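Local coordinates for protein phosphoglycerate oxidoreductase (Rhizobium etli, PDB 4HY3) that probably acts as an NAD(P)H-dependent reductase of small 2-oxo acids such as glyoxylate and hydroxypyruvate, within the D-2-hydroxyacid dehydrogenase family, at residues D46-A51 and M329-M334; H53-I58 and L336-L341; L40-S45 and A318-F323. One frame throughout, in Å; residues are numbered along the deposited sequence.

Contact 1: D46-A51 and M329-M334; sequences DEARAA and MVLEDM
Leu331 projects from helix 320-338 against two alanines one turn apart on helix 46-55, Ala48 and Ala51. The apolar part of the contact belongs to one branch of the leucine. Its CD2 methyl stands 3.9 Å from CB of Ala48 and 4.2 Å from CB of Ala51, so it is shared between the two small side chains, and the CB atoms of all three residues point toward the facing helix. The other branch follows a different course: Leu331 CD1 lies 4.3 Å from CE2 of Tyr56. Rotation about the first side-chain bond (chi1 -124°) falls away from the staggered values, and at 2.8 Å resolution the split between the methyls should be read as approximate.

A second kind of approach is methyl to backbone. CD2 of Leu331 also meets the carbonyl O of Ala48, at 3.4 Å, without any hydrogen bond. Indeed none joins the two segments, and the buried surface is a modest 100 Å². The helices are 7.7 Å apart when measured between the CA atoms of Ala48 and Leu331, a separation compatible with alanine on one side.

Polar bonds lie around this apolar strip. Ser45 OG caps the start of helix 46-55 at Ala48 N, and Arg49 forms a salt bridge with Asp41. On the other helix, Asp333 accepts from the backbone N atoms of Met344, Arg345 and Cys346, while Glu332 OE2 receives Ser212 N of the second subunit.

Small residues facing a leucine without polar bonds describe plain helix-helix packing, here in the N-terminal alpha/beta domain, the partner of the NAD-binding domain in D-2-hydroxyacid dehydrogenases, where an early helix and the last long one lie side by side.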
ATOM      1  N   ASP A  46      13.761  29.605   1.512  1.00 20.01           N
ATOM      2  CA  ASP A  46      13.411  30.742   2.387  1.00 22.10           C
ATOM      3  C   ASP A  46      12.965  30.343   3.803  1.00 22.72           C
ATOM      4  O   ASP A  46      13.673  30.663   4.794  1.00 21.64           O
ATOM      5  CB  ASP A  46      12.335  31.623   1.755  1.00 22.67           C
ATOM      6  CG  ASP A  46      12.824  32.346   0.495  1.00 24.98           C
ATOM      7  OD1 ASP A  46      14.045  32.477   0.279  1.00 24.70           O
ATOM      8  OD2 ASP A  46      11.970  32.795  -0.311  1.00 29.37           O
ATOM      9  N   GLU A  47      11.822  29.653   3.895  1.00 22.53           N
ATOM     10  CA  GLU A  47      11.329  29.120   5.184  1.00 24.43           C
ATOM     11  C   GLU A  47      12.409  28.403   6.017  1.00 23.40           C
ATOM     12  O   GLU A  47      12.587  28.675   7.206  1.00 23.52           O
ATOM     13  CB  GLU A  47      10.145  28.188   4.957  1.00 27.93           C
ATOM     14  CG  GLU A  47       9.546  27.635   6.238  1.00 35.03           C
ATOM     15  CD  GLU A  47       8.416  26.648   5.970  1.00 42.02           C
ATOM     16  OE1 GLU A  47       8.663  25.629   5.275  1.00 44.90           O
ATOM     17  OE2 GLU A  47       7.278  26.890   6.456  1.00 44.56           O
ATOM     18  N   ALA A  48      13.126  27.488   5.380  1.00 21.81           N
ATOM     19  CA  ALA A  48      14.227  26.794   6.023  1.00 20.87           C
ATOM     20  C   ALA A  48      15.403  27.722   6.391  1.00 19.29           C
ATOM     21  O   ALA A  48      16.013  27.563   7.460  1.00 18.48           O
ATOM     22  CB  ALA A  48      14.723  25.683   5.110  1.00 22.38           C
ATOM     23  N   ARG A  49      15.734  28.664   5.507  1.00 16.58           N
ATOM     24  CA  ARG A  49      16.832  29.577   5.797  1.00 15.71           C
ATOM     25  C   ARG A  49      16.520  30.523   6.948  1.00 15.16           C
ATOM     26  O   ARG A  49      17.385  30.819   7.790  1.00 14.68           O
ATOM     27  CB  ARG A  49      17.274  30.363   4.544  1.00 15.79           C
ATOM     28  CG  ARG A  49      18.373  31.355   4.828  1.00 15.54           C
ATOM     29  CD  ARG A  49      19.718  30.654   4.925  1.00 16.04           C
ATOM     30  NE  ARG A  49      20.203  30.838   3.577  1.00 17.31           N
ATOM     31  CZ  ARG A  49      21.254  31.563   3.230  1.00 16.14           C
ATOM     32  NH1 ARG A  49      22.042  32.111   4.159  1.00 15.37           N
ATOM     33  NH2 ARG A  49      21.503  31.696   1.932  1.00 16.18           N
ATOM     34  N   ALA A  50      15.282  30.998   6.986  1.00 15.11           N
ATOM     35  CA  ALA A  50      14.821  31.787   8.113  1.00 15.01           C
ATOM     36  C   ALA A  50      14.822  30.921   9.361  1.00 15.97           C
ATOM     37  O   ALA A  50      15.372  31.329  10.388  1.00 17.47           O
ATOM     38  CB  ALA A  50      13.457  32.366   7.852  1.00 14.43           C
ATOM     39  N   ALA A  51      14.267  29.712   9.298  1.00 16.10           N
ATOM     40  CA  ALA A  51      14.305  28.850  10.485  1.00 16.29           C
ATOM     41  C   ALA A  51      15.755  28.712  10.984  1.00 17.32           C
ATOM     42  O   ALA A  51      16.049  28.861  12.198  1.00 19.04           O
ATOM     43  CB  ALA A  51      13.706  27.502  10.181  1.00 15.77           C
HETATM   44  N   MSE A 329      16.918  18.506   5.810  1.00 27.61           N
HETATM   45  CA  MSE A 329      17.535  17.392   6.505  1.00 29.75           C
HETATM   46  C   MSE A 329      18.468  17.890   7.568  1.00 28.35           C
HETATM   47  O   MSE A 329      18.288  17.588   8.733  1.00 31.49           O
HETATM   48  CB  MSE A 329      18.260  16.477   5.536  1.00 34.50           C
HETATM   49  CG  MSE A 329      17.284  15.724   4.643  1.00 43.96           C
HETATM   50 SE   MSE A 329      18.225  14.606   3.310  1.00 54.49          SE
HETATM   51  CE  MSE A 329      19.422  13.750   4.617  1.00 48.85           C
ATOM     52  N   VAL A 330      19.485  18.637   7.165  1.00 26.49           N
ATOM     53  CA  VAL A 330      20.373  19.381   8.053  1.00 24.53           C
ATOM     54  C   VAL A 330      19.647  19.952   9.278  1.00 24.00           C
ATOM     55  O   VAL A 330      20.103  19.842  10.423  1.00 22.99           O
ATOM     56  CB  VAL A 330      21.015  20.550   7.255  1.00 24.90           C
ATOM     57  CG1 VAL A 330      21.741  21.503   8.197  1.00 23.87           C
ATOM     58  CG2 VAL A 330      21.926  20.016   6.131  1.00 21.85           C
ATOM     59  N   LEU A 331      18.494  20.557   9.022  1.00 23.76           N
ATOM     60  CA  LEU A 331      17.704  21.169  10.063  1.00 23.29           C
ATOM     61  C   LEU A 331      17.164  20.107  11.033  1.00 24.83           C
ATOM     62  O   LEU A 331      17.303  20.197  12.257  1.00 24.81           O
ATOM     63  CB  LEU A 331      16.598  21.986   9.400  1.00 23.33           C
ATOM     64  CG  LEU A 331      16.480  23.489   9.738  1.00 23.02           C
ATOM     65  CD1 LEU A 331      17.779  24.081  10.252  1.00 22.94           C
ATOM     66  CD2 LEU A 331      15.944  24.309   8.576  1.00 21.80           C
ATOM     67  N   GLU A 332      16.578  19.064  10.483  1.00 26.49           N
ATOM     68  CA  GLU A 332      16.127  17.998  11.309  1.00 28.52           C
ATOM     69  C   GLU A 332      17.276  17.409  12.119  1.00 30.26           C
ATOM     70  O   GLU A 332      17.197  17.295  13.346  1.00 32.66           O
ATOM     71  CB  GLU A 332      15.431  16.977  10.453  1.00 31.02           C
ATOM     72  CG  GLU A 332      14.015  17.400  10.112  1.00 35.74           C
ATOM     73  CD  GLU A 332      13.458  16.585   8.967  1.00 42.10           C
ATOM     74  OE1 GLU A 332      14.284  16.234   8.082  1.00 47.07           O
ATOM     75  OE2 GLU A 332      12.223  16.307   8.947  1.00 40.10           O
ATOM     76  N   ASP A 333      18.375  17.071  11.465  1.00 32.44           N
ATOM     77  CA  ASP A 333      19.480  16.508  12.223  1.00 33.55           C
ATOM     78  C   ASP A 333      20.072  17.435  13.274  1.00 31.99           C
ATOM     79  O   ASP A 333      20.441  16.984  14.338  1.00 32.23           O
ATOM     80  CB  ASP A 333      20.518  15.847  11.322  1.00 36.73           C
ATOM     81  CG  ASP A 333      20.118  14.416  10.969  1.00 42.69           C
ATOM     82  OD1 ASP A 333      19.164  13.926  11.643  1.00 47.23           O
ATOM     83  OD2 ASP A 333      20.714  13.789  10.045  1.00 39.88           O
HETATM   84  N   MSE A 334      20.104  18.735  13.019  1.00 32.18           N
HETATM   85  CA  MSE A 334      20.618  19.656  14.029  1.00 30.60           C
HETATM   86  C   MSE A 334      19.733  19.649  15.269  1.00 28.87           C
HETATM   87  O   MSE A 334      20.206  19.616  16.415  1.00 27.18           O
HETATM   88  CB  MSE A 334      20.778  20.987  13.326  1.00 29.67           C
HETATM   89  CG  MSE A 334      22.125  21.039  12.606  1.00 32.11           C
HETATM   90 SE   MSE A 334      22.205  22.708  11.560  1.00 37.53          SE
HETATM   91  CE  MSE A 334      23.411  23.829  12.615  1.00 34.56           C
TER

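Contact 2: H53-I58 and L336-L341; sequences HSKYEI and LMDRGL
The C-terminal end of helix 320-338 meets the turn between helix 46-55 and strand 57-60 through Tyr56 and Asp338. The link is a hydrogen bond from Tyr56 OH to Asp338 OD2, 2.6 Å long, with the hydroxyl nearly in line with the CG-OD2 bond of the acceptor. The two side chains reach out from opposite directions, which lets them span the 10.7 Å between their CA atoms. Ring and carboxylate planes differ by 28°, nearly coplanar, and the acid comes to the ring at its edge, with OD2 of Asp338 3.3 Å from CE1 of Tyr56. With CG of Tyr56 anti to its carbonyl carbon (chi1 -53°), the phenol extends across the gap.

Lys55 runs beside the ring, its CG 3.7 Å above one face. Its NZ stays 4.3 Å from Asp338 OD2, too far for a salt bridge, though the opposite charge probably adds some electrostatic support. The carboxylate's other oxygen, OD1, is taken by Arg78 in a salt bridge and by Tyr79 OH in a hydrogen bond. Donors on both oxygens limit rotation of the group and would be expected to favour its ionised form.

Just beyond the acid the helix ends in a Schellman motif: Leu341 N reaches Leu336 O at 2.7 Å, and Gly340 N reaches Met337 O at 3.1 Å. Gly340 is the C-prime residue, with a positive phi of 71° that suits glycine. Past this turn, Leu341 packs on Pro207 of the second subunit.

The evidence points to a polar tie at a Schellman-capped helix end, joining the last long helix to the edge-strand side of the sheet that contains strand 57-60.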
ATOM      1  N   HIS A  53      18.483  30.660  10.677  1.00 17.62           N
ATOM      2  CA  HIS A  53      19.190  31.783  11.314  1.00 16.89           C
ATOM      3  C   HIS A  53      18.467  32.268  12.494  1.00 17.53           C
ATOM      4  O   HIS A  53      19.003  32.962  13.338  1.00 17.04           O
ATOM      5  CB  HIS A  53      19.377  32.921  10.367  1.00 16.29           C
ATOM      6  CG  HIS A  53      20.396  32.649   9.288  1.00 16.71           C
ATOM      7  ND1 HIS A  53      21.698  32.549   9.541  1.00 15.76           N
ATOM      8  CD2 HIS A  53      20.247  32.474   7.903  1.00 16.63           C
ATOM      9  CE1 HIS A  53      22.360  32.329   8.386  1.00 15.85           C
ATOM     10  NE2 HIS A  53      21.478  32.286   7.390  1.00 15.83           N
ATOM     11  N   SER A  54      17.206  31.902  12.573  1.00 19.20           N
ATOM     12  CA  SER A  54      16.441  32.318  13.684  1.00 20.23           C
ATOM     13  C   SER A  54      16.943  31.479  14.783  1.00 21.40           C
ATOM     14  O   SER A  54      16.982  31.914  15.902  1.00 24.00           O
ATOM     15  CB  SER A  54      14.980  32.032  13.466  1.00 21.05           C
ATOM     16  OG  SER A  54      14.272  32.391  14.637  1.00 23.25           O
ATOM     17  N   LYS A  55      17.383  30.271  14.466  1.00 22.97           N
ATOM     18  CA  LYS A  55      17.754  29.347  15.517  1.00 24.21           C
ATOM     19  C   LYS A  55      19.216  29.280  15.883  1.00 24.13           C
ATOM     20  O   LYS A  55      19.521  28.949  16.995  1.00 28.14           O
ATOM     21  CB  LYS A  55      17.247  27.956  15.179  1.00 27.48           C
ATOM     22  CG  LYS A  55      17.302  27.008  16.350  1.00 30.99           C
ATOM     23  CD  LYS A  55      16.410  25.811  16.098  1.00 33.89           C
ATOM     24  CE  LYS A  55      15.936  25.250  17.428  1.00 36.34           C
ATOM     25  NZ  LYS A  55      15.704  23.795  17.241  1.00 42.77           N
ATOM     26  N   TYR A  56      20.122  29.554  14.947  1.00 25.86           N
ATOM     27  CA  TYR A  56      21.580  29.391  15.154  1.00 25.21           C
ATOM     28  C   TYR A  56      22.351  30.648  14.757  1.00 24.60           C
ATOM     29  O   TYR A  56      21.846  31.441  13.962  1.00 24.47           O
ATOM     30  CB  TYR A  56      22.105  28.203  14.322  1.00 24.45           C
ATOM     31  CG  TYR A  56      21.346  26.918  14.560  1.00 25.20           C
ATOM     32  CD1 TYR A  56      21.682  26.058  15.605  1.00 26.57           C
ATOM     33  CD2 TYR A  56      20.271  26.563  13.752  1.00 24.75           C
ATOM     34  CE1 TYR A  56      20.967  24.876  15.824  1.00 26.37           C
ATOM     35  CE2 TYR A  56      19.565  25.396  13.965  1.00 24.75           C
ATOM     36  CZ  TYR A  56      19.913  24.561  14.999  1.00 25.11           C
ATOM     37  OH  TYR A  56      19.183  23.431  15.202  1.00 25.11           O
ATOM     38  N   GLU A  57      23.558  30.826  15.296  1.00 23.77           N
ATOM     39  CA  GLU A  57      24.511  31.739  14.692  1.00 25.63           C
ATOM     40  C   GLU A  57      25.260  30.981  13.622  1.00 25.71           C
ATOM     41  O   GLU A  57      26.079  30.073  13.925  1.00 23.91           O
ATOM     42  CB  GLU A  57      25.553  32.191  15.680  1.00 31.01           C
ATOM     43  CG  GLU A  57      25.057  32.459  17.078  1.00 39.64           C
ATOM     44  CD  GLU A  57      26.196  32.783  18.033  1.00 46.10           C
ATOM     45  OE1 GLU A  57      25.927  32.683  19.275  1.00 48.47           O
ATOM     46  OE2 GLU A  57      27.326  33.126  17.531  1.00 40.81           O
ATOM     47  N   ILE A  58      24.998  31.344  12.371  1.00 24.13           N
ATOM     48  CA  ILE A  58      25.670  30.691  11.261  1.00 23.42           C
ATOM     49  C   ILE A  58      26.744  31.563  10.661  1.00 23.46           C
ATOM     50  O   ILE A  58      26.426  32.455   9.891  1.00 25.27           O
ATOM     51  CB  ILE A  58      24.669  30.280  10.187  1.00 22.74           C
ATOM     52  CG1 ILE A  58      23.896  29.071  10.684  1.00 22.94           C
ATOM     53  CG2 ILE A  58      25.355  29.979   8.859  1.00 21.97           C
ATOM     54  CD1 ILE A  58      22.487  29.455  10.976  1.00 25.21           C
ATOM     55  N   LEU A 336      17.732  17.315  16.430  1.00 27.40           N
ATOM     56  CA  LEU A 336      17.976  16.119  17.228  1.00 25.10           C
ATOM     57  C   LEU A 336      19.240  16.224  18.077  1.00 26.49           C
ATOM     58  O   LEU A 336      19.220  15.896  19.268  1.00 29.27           O
ATOM     59  CB  LEU A 336      17.957  14.851  16.388  1.00 24.81           C
ATOM     60  CG  LEU A 336      16.566  14.458  15.840  1.00 25.73           C
ATOM     61  CD1 LEU A 336      16.674  13.705  14.530  1.00 25.13           C
ATOM     62  CD2 LEU A 336      15.664  13.689  16.807  1.00 25.05           C
HETATM   63  N   MSE A 337      20.331  16.709  17.512  1.00 26.10           N
HETATM   64  CA  MSE A 337      21.561  16.722  18.265  1.00 27.36           C
HETATM   65  C   MSE A 337      21.569  17.834  19.267  1.00 28.99           C
HETATM   66  O   MSE A 337      22.193  17.712  20.324  1.00 29.29           O
HETATM   67  CB  MSE A 337      22.719  16.845  17.331  1.00 29.51           C
HETATM   68  CG  MSE A 337      22.559  15.714  16.354  1.00 34.34           C
HETATM   69 SE   MSE A 337      24.297  15.380  15.487  1.00 44.19          SE
HETATM   70  CE  MSE A 337      23.761  16.337  13.841  1.00 40.14           C
ATOM     71  N   ASP A 338      20.882  18.934  18.970  1.00 29.10           N
ATOM     72  CA  ASP A 338      20.641  19.936  20.011  1.00 29.72           C
ATOM     73  C   ASP A 338      19.965  19.320  21.242  1.00 28.72           C
ATOM     74  O   ASP A 338      20.398  19.542  22.352  1.00 27.39           O
ATOM     75  CB  ASP A 338      19.758  21.066  19.510  1.00 31.96           C
ATOM     76  CG  ASP A 338      20.449  21.950  18.516  1.00 35.38           C
ATOM     77  OD1 ASP A 338      21.676  22.218  18.697  1.00 35.12           O
ATOM     78  OD2 ASP A 338      19.737  22.389  17.562  1.00 35.55           O
ATOM     79  N   ARG A 339      18.898  18.556  21.023  1.00 29.95           N
ATOM     80  CA  ARG A 339      18.170  17.887  22.095  1.00 29.54           C
ATOM     81  C   ARG A 339      18.875  16.605  22.547  1.00 31.01           C
ATOM     82  O   ARG A 339      18.215  15.666  22.976  1.00 33.74           O
ATOM     83  CB  ARG A 339      16.734  17.582  21.652  1.00 27.86           C
ATOM     84  CG  ARG A 339      15.918  18.810  21.237  1.00 27.79           C
ATOM     85  CD  ARG A 339      14.451  18.530  20.934  1.00 27.52           C
ATOM     86  NE  ARG A 339      14.275  17.172  20.415  1.00 30.41           N
ATOM     87  CZ  ARG A 339      13.875  16.888  19.191  1.00 30.90           C
ATOM     88  NH1 ARG A 339      13.570  17.864  18.361  1.00 34.29           N
ATOM     89  NH2 ARG A 339      13.777  15.636  18.796  1.00 31.51           N
ATOM     90  N   GLY A 340      20.204  16.565  22.433  1.00 32.31           N
ATOM     91  CA  GLY A 340      21.031  15.421  22.858  1.00 31.47           C
ATOM     92  C   GLY A 340      20.968  14.116  22.050  1.00 34.34           C
ATOM     93  O   GLY A 340      21.696  13.183  22.366  1.00 37.20           O
ATOM     94  N   LEU A 341      20.122  14.008  21.022  1.00 32.99           N
ATOM     95  CA  LEU A 341      19.925  12.706  20.368  1.00 35.50           C
ATOM     96  C   LEU A 341      20.786  12.490  19.100  1.00 40.46           C
ATOM     97  O   LEU A 341      21.322  13.451  18.507  1.00 40.58           O
ATOM     98  CB  LEU A 341      18.444  12.441  20.068  1.00 35.29           C
ATOM     99  CG  LEU A 341      17.467  12.682  21.240  1.00 35.95           C
ATOM    100  CD1 LEU A 341      16.164  13.267  20.718  1.00 37.15           C
ATOM    101  CD2 LEU A 341      17.184  11.464  22.091  1.00 33.19           C
TER

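Contact 3: L40-S45 and A318-F323; sequences LDLIFS and ALDSAF
One face of the Phe323 ring is covered by Leu42, whose CD2 sits 4.2 Å from the ring centroid and 15° off the normal, a CH-pi contact. The other methyl, CD1, is 4.0 Å from CD2 of Phe323, so the leucine fork spreads over the ring from its CD1 side to its CD2 side. An extended start to the side chain (chi1 -180°, CG opposite the backbone N) carries the fork there. Within 40-45, Leu40 O lies in plane at the edge of the Phe44 ring, whose CB points away from 318-323.

Backbone atoms carry the rest. Leu42 O stands 3.6 Å from CB of Phe323, and CA of Ile43 approaches Phe323 O at 3.5 Å, with an angle of 140° at the hydrogen, consistent with a CA-H...O contact. Asp320 OD1 comes within 4.1 Å of Leu42 O; both oxygens are partnered by Lys324 NZ, through a salt bridge and a hydrogen bond respectively, so the lysine bridges the two segments. Replacing Leu42 by alanine would probably leave that face of Phe323 without its methyl cover and the ring freer to turn.

Leu319, at the N-cap position, offers its O to both Ala322 N and Phe323 N. Its side chain packs on Arg147 of the third subunit.

Short helix 40-43 thus covers the first turn of helix 320-338, where the chain re-enters the N-terminal domain after the Rossmann-type NAD-binding domain, a return crossing characteristic of D-2-hydroxyacid dehydrogenases.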
ATOM      1  N   LEU A  40      24.687  27.772   1.060  1.00 16.32           N
ATOM      2  CA  LEU A  40      23.442  28.111   1.749  1.00 16.00           C
ATOM      3  C   LEU A  40      22.287  28.535   0.836  1.00 16.71           C
ATOM      4  O   LEU A  40      21.164  28.015   0.954  1.00 16.21           O
ATOM      5  CB  LEU A  40      23.700  29.165   2.818  1.00 14.81           C
ATOM      6  CG  LEU A  40      24.691  28.671   3.857  1.00 14.53           C
ATOM      7  CD1 LEU A  40      24.895  29.718   4.938  1.00 14.35           C
ATOM      8  CD2 LEU A  40      24.228  27.342   4.438  1.00 14.37           C
ATOM      9  N   ASP A  41      22.561  29.475  -0.078  1.00 18.94           N
ATOM     10  CA  ASP A  41      21.532  29.961  -1.016  1.00 19.68           C
ATOM     11  C   ASP A  41      20.859  28.830  -1.778  1.00 19.73           C
ATOM     12  O   ASP A  41      19.650  28.842  -1.894  1.00 19.63           O
ATOM     13  CB  ASP A  41      22.096  31.007  -1.949  1.00 21.30           C
ATOM     14  CG  ASP A  41      22.235  32.350  -1.276  1.00 24.46           C
ATOM     15  OD1 ASP A  41      21.205  32.944  -0.928  1.00 27.37           O
ATOM     16  OD2 ASP A  41      23.359  32.829  -1.064  1.00 27.63           O
ATOM     17  N   LEU A  42      21.652  27.846  -2.230  1.00 20.64           N
ATOM     18  CA  LEU A  42      21.188  26.664  -2.969  1.00 22.31           C
ATOM     19  C   LEU A  42      20.462  25.595  -2.159  1.00 23.28           C
ATOM     20  O   LEU A  42      19.509  24.963  -2.670  1.00 25.76           O
ATOM     21  CB  LEU A  42      22.354  25.975  -3.727  1.00 24.42           C
ATOM     22  CG  LEU A  42      22.065  24.701  -4.573  1.00 23.27           C
ATOM     23  CD1 LEU A  42      21.079  24.954  -5.712  1.00 24.59           C
ATOM     24  CD2 LEU A  42      23.325  24.060  -5.107  1.00 22.02           C
ATOM     25  N   ILE A  43      20.914  25.373  -0.932  1.00 21.80           N
ATOM     26  CA  ILE A  43      20.408  24.255  -0.153  1.00 22.20           C
ATOM     27  C   ILE A  43      19.323  24.611   0.886  1.00 22.90           C
ATOM     28  O   ILE A  43      18.809  23.751   1.605  1.00 23.49           O
ATOM     29  CB  ILE A  43      21.558  23.406   0.439  1.00 22.40           C
ATOM     30  CG1 ILE A  43      22.410  24.210   1.461  1.00 23.14           C
ATOM     31  CG2 ILE A  43      22.428  22.893  -0.694  1.00 22.06           C
ATOM     32  CD1 ILE A  43      23.191  23.384   2.492  1.00 21.53           C
ATOM     33  N   PHE A  44      18.913  25.864   0.930  1.00 22.90           N
ATOM     34  CA  PHE A  44      17.898  26.241   1.908  1.00 20.91           C
ATOM     35  C   PHE A  44      16.737  26.988   1.263  1.00 21.19           C
ATOM     36  O   PHE A  44      16.943  28.076   0.725  1.00 24.20           O
ATOM     37  CB  PHE A  44      18.560  27.096   2.994  1.00 19.46           C
ATOM     38  CG  PHE A  44      19.314  26.289   4.005  1.00 18.81           C
ATOM     39  CD1 PHE A  44      18.654  25.711   5.110  1.00 18.41           C
ATOM     40  CD2 PHE A  44      20.653  26.067   3.866  1.00 18.24           C
ATOM     41  CE1 PHE A  44      19.335  24.960   6.056  1.00 17.21           C
ATOM     42  CE2 PHE A  44      21.329  25.304   4.825  1.00 17.83           C
ATOM     43  CZ  PHE A  44      20.674  24.749   5.909  1.00 16.16           C
ATOM     44  N   SER A  45      15.527  26.440   1.288  1.00 19.06           N
ATOM     45  CA  SER A  45      14.390  27.294   0.984  1.00 18.89           C
ATOM     46  C   SER A  45      14.407  28.519   1.936  1.00 19.30           C
ATOM     47  O   SER A  45      14.978  28.449   3.045  1.00 18.57           O
ATOM     48  CB  SER A  45      13.097  26.543   1.219  1.00 18.55           C
ATOM     49  OG  SER A  45      12.847  26.437   2.629  1.00 19.38           O
ATOM     50  N   ALA A 318      20.040  16.377 -10.455  1.00 31.83           N
ATOM     51  CA  ALA A 318      20.195  17.808 -10.176  1.00 30.49           C
ATOM     52  C   ALA A 318      18.926  18.621 -10.381  1.00 29.95           C
ATOM     53  O   ALA A 318      18.806  19.341 -11.363  1.00 30.85           O
ATOM     54  CB  ALA A 318      21.333  18.385 -11.010  1.00 31.74           C
ATOM     55  N   LEU A 319      17.987  18.512  -9.445  1.00 29.67           N
ATOM     56  CA  LEU A 319      16.771  19.336  -9.437  1.00 29.29           C
ATOM     57  C   LEU A 319      16.825  20.283  -8.255  1.00 32.10           C
ATOM     58  O   LEU A 319      17.279  19.866  -7.190  1.00 33.26           O
ATOM     59  CB  LEU A 319      15.563  18.465  -9.209  1.00 27.13           C
ATOM     60  CG  LEU A 319      14.765  17.901 -10.355  1.00 25.90           C
ATOM     61  CD1 LEU A 319      15.689  17.242 -11.351  1.00 28.44           C
ATOM     62  CD2 LEU A 319      13.784  16.890  -9.786  1.00 24.89           C
ATOM     63  N   ASP A 320      16.348  21.529  -8.414  1.00 33.94           N
ATOM     64  CA  ASP A 320      16.368  22.477  -7.303  1.00 34.11           C
ATOM     65  C   ASP A 320      15.770  21.840  -6.048  1.00 34.38           C
ATOM     66  O   ASP A 320      16.409  21.841  -4.991  1.00 36.31           O
ATOM     67  CB  ASP A 320      15.678  23.818  -7.599  1.00 36.02           C
ATOM     68  CG  ASP A 320      15.758  24.791  -6.380  1.00 43.58           C
ATOM     69  OD1 ASP A 320      16.882  25.097  -5.862  1.00 43.45           O
ATOM     70  OD2 ASP A 320      14.684  25.217  -5.898  1.00 46.87           O
ATOM     71  N   SER A 321      14.579  21.259  -6.169  1.00 30.62           N
ATOM     72  CA  SER A 321      13.896  20.729  -5.013  1.00 30.29           C
ATOM     73  C   SER A 321      14.694  19.620  -4.292  1.00 32.05           C
ATOM     74  O   SER A 321      14.477  19.358  -3.100  1.00 32.75           O
ATOM     75  CB  SER A 321      12.513  20.239  -5.400  1.00 29.04           C
ATOM     76  OG  SER A 321      12.611  19.074  -6.167  1.00 30.73           O
ATOM     77  N   ALA A 322      15.622  18.980  -5.005  1.00 31.12           N
ATOM     78  CA  ALA A 322      16.478  17.982  -4.397  1.00 29.57           C
ATOM     79  C   ALA A 322      17.433  18.676  -3.476  1.00 29.86           C
ATOM     80  O   ALA A 322      17.656  18.237  -2.334  1.00 33.51           O
ATOM     81  CB  ALA A 322      17.246  17.220  -5.451  1.00 32.03           C
ATOM     82  N   PHE A 323      17.996  19.768  -3.972  1.00 27.81           N
ATOM     83  CA  PHE A 323      18.891  20.576  -3.186  1.00 25.37           C
ATOM     84  C   PHE A 323      18.201  21.256  -2.024  1.00 23.96           C
ATOM     85  O   PHE A 323      18.763  21.327  -0.956  1.00 23.10           O
ATOM     86  CB  PHE A 323      19.534  21.601  -4.078  1.00 24.55           C
ATOM     87  CG  PHE A 323      20.490  21.012  -5.052  1.00 24.03           C
ATOM     88  CD1 PHE A 323      21.667  20.417  -4.620  1.00 23.47           C
ATOM     89  CD2 PHE A 323      20.239  21.083  -6.417  1.00 24.90           C
ATOM     90  CE1 PHE A 323      22.571  19.885  -5.533  1.00 22.42           C
ATOM     91  CE2 PHE A 323      21.146  20.547  -7.336  1.00 24.29           C
ATOM     92  CZ  PHE A 323      22.301  19.934  -6.888  1.00 22.23           C
TER

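How the contacts relate
From the N terminus, the chain lays down 40-45, 46-51 and 53-58 in turn, travels through the NAD-binding domain, and comes back to supply 318-323, 329-334 and 336-341 in the same order. Contact 3 therefore closes first, across 272 intervening residues, followed by contacts 1 and 2, each across 277. All three loops cross and none nests. Contact 1 lies about 9 Å from contact 2 and about 12 Å from contact 3, centre to centre. Met334 CB touching Tyr56 OH at 3.5 Å connects contacts 1 and 2. Together they fasten helix 320-338 lengthwise to the N-terminal domain.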